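Local coordinates for probable acetyltransferase (Pseudomonas aeruginosa PAO1, PDB 2EUI) that probably transfers an acyl group, most likely acetyl from acetyl-CoA, to an acceptor, as a GNAT-family enzyme that forms a two-fold symmetric dimer, at the interface of chains A and B. Sequence-based numbering; all coordinates share one arbitrary frame. Chains: chain A/B, Probable acetyltransferase.

The interface of chains A and B. Residues chain A 116-118, 135-136; chain B 142-144.
Two first torsions set the apolar side of this contact: in B:Tyr144 the ring carbon CG stands opposite the carbonyl carbon (chi1 -53°), while A:Val117 places CG1 between its own backbone N and carbonyl carbon (chi1 68°). With the two residues paired across the strands, these torsions leave the side chains side by side, pointing the same way, with the valine methyl CG1 against CB and beside the CG–CD1 side of the ring, off its plane and beyond the rim, 3.7 Å from B:Tyr144 CD1. That same methyl also sits over one face of the A:Phe135 ring, displaced toward its rim. A:Phe135 crosses the tyrosine side chain at nearly a right angle and brings CD2 to 3.6 Å from B:Tyr144 CB, so the meeting is ring against the tyrosine stem, not ring against ring. On the other flank the main chain of A:Arg136 borders the tyrosine, its carbonyl carbon C lying 3.6 Å from B:Tyr144 CD2.

Beneath this packing, strand 114-120 of chain A pairs antiparallel with strand 141-147 of chain B. A:Val117 N donates to B:Tyr144 O at 2.9 Å, and B:Tyr144 N returns a bond to A:Val117 O, also at 2.9 Å. Both are nearly straight, with 164° at the hydrogen of the first; the reciprocal pair, with the adjoining A:Ser118–B:Asn143 bridge, sets the register. At that bridge A:Ser118 OG, the hydroxyl, lies 2.9 Å from the amide nitrogen ND2 of B:Asn143, a hydrogen bond as modelled, adding a polar side-chain link on the strand face opposite the tyrosine. A:Arg116 runs alongside B:Asn143, with the guanidinium and amide planes steeply inclined; its aliphatic CG lies 3.6 Å from B:Tyr144 O.

B:Tyr144 contributes 60 Å² of the surface hidden in this patch. Repeated by two-fold symmetry with the chains exchanged, this patch joins the GNAT subunits through intermolecular strand pairing and probably helps stabilise the dimer.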
# COMPACT_ATOMS: atom_id res chain seq x y z
N ARG A 116 -6.67 -2.99 4.07
CA ARG A 116 -6.43 -3.92 2.98
C ARG A 116 -5.23 -4.79 3.34
O ARG A 116 -4.23 -4.30 3.87
CB ARG A 116 -6.19 -3.12 1.69
CG ARG A 116 -5.76 -3.93 0.47
CD ARG A 116 -4.25 -4.28 0.49
NE ARG A 116 -3.76 -4.78 -0.79
CZ ARG A 116 -3.72 -4.05 -1.92
NH1 ARG A 116 -4.14 -2.79 -1.92
NH2 ARG A 116 -3.24 -4.59 -3.04
N VAL A 117 -5.34 -6.09 3.10
CA VAL A 117 -4.26 -7.01 3.39
C VAL A 117 -3.97 -7.87 2.17
O VAL A 117 -4.86 -8.18 1.39
CB VAL A 117 -4.60 -7.93 4.60
CG1 VAL A 117 -5.70 -8.88 4.23
CG2 VAL A 117 -3.37 -8.71 5.04
N SER A 118 -2.71 -8.24 2.00
CA SER A 118 -2.31 -9.06 0.87
C SER A 118 -1.35 -10.11 1.41
O SER A 118 -0.44 -9.78 2.17
CB SER A 118 -1.63 -8.19 -0.18
OG SER A 118 -1.36 -8.93 -1.36
N PHE A 135 -11.64 -9.32 7.46
CA PHE A 135 -11.22 -9.40 6.06
C PHE A 135 -11.98 -10.34 5.14
O PHE A 135 -12.31 -11.48 5.50
CB PHE A 135 -9.73 -9.74 5.99
CG PHE A 135 -8.83 -8.60 6.35
CD1 PHE A 135 -8.26 -8.53 7.62
CD2 PHE A 135 -8.59 -7.58 5.44
CE1 PHE A 135 -7.45 -7.45 7.97
CE2 PHE A 135 -7.79 -6.49 5.77
CZ PHE A 135 -7.22 -6.42 7.03
N ARG A 136 -12.27 -9.86 3.93
CA ARG A 136 -12.96 -10.66 2.93
C ARG A 136 -12.21 -10.53 1.61
O ARG A 136 -11.50 -9.55 1.38
CB ARG A 136 -14.41 -10.19 2.75
CG ARG A 136 -15.31 -10.46 3.95
CD ARG A 136 -16.76 -10.05 3.66
NE ARG A 136 -17.41 -10.91 2.67
CZ ARG A 136 -17.75 -12.18 2.88
NH1 ARG A 136 -17.51 -12.76 4.05
NH2 ARG A 136 -18.35 -12.89 1.92
N LYS B 142 -3.19 -13.45 -2.49
CA LYS B 142 -4.63 -13.50 -2.27
C LYS B 142 -4.94 -12.18 -1.55
O LYS B 142 -4.31 -11.86 -0.54
CB LYS B 142 -4.97 -14.71 -1.40
CG LYS B 142 -6.44 -14.95 -1.21
CD LYS B 142 -6.72 -16.40 -0.83
CE LYS B 142 -6.38 -17.36 -1.97
NZ LYS B 142 -6.88 -18.74 -1.74
N ASN B 143 -5.90 -11.42 -2.06
CA ASN B 143 -6.20 -10.11 -1.48
C ASN B 143 -7.50 -9.89 -0.71
O ASN B 143 -8.59 -10.25 -1.16
CB ASN B 143 -6.05 -9.06 -2.58
CG ASN B 143 -4.70 -9.13 -3.27
OD1 ASN B 143 -4.50 -9.95 -4.18
ND2 ASN B 143 -3.76 -8.30 -2.83
N TYR B 144 -7.37 -9.26 0.46
CA TYR B 144 -8.50 -8.99 1.32
C TYR B 144 -8.73 -7.51 1.66
O TYR B 144 -7.81 -6.69 1.63
CB TYR B 144 -8.36 -9.77 2.64
CG TYR B 144 -8.13 -11.24 2.46
CD1 TYR B 144 -6.85 -11.74 2.20
CD2 TYR B 144 -9.18 -12.15 2.55
CE1 TYR B 144 -6.64 -13.11 2.04
CE2 TYR B 144 -8.98 -13.50 2.39
CZ TYR B 144 -7.71 -13.98 2.14
OH TYR B 144 -7.51 -15.33 1.99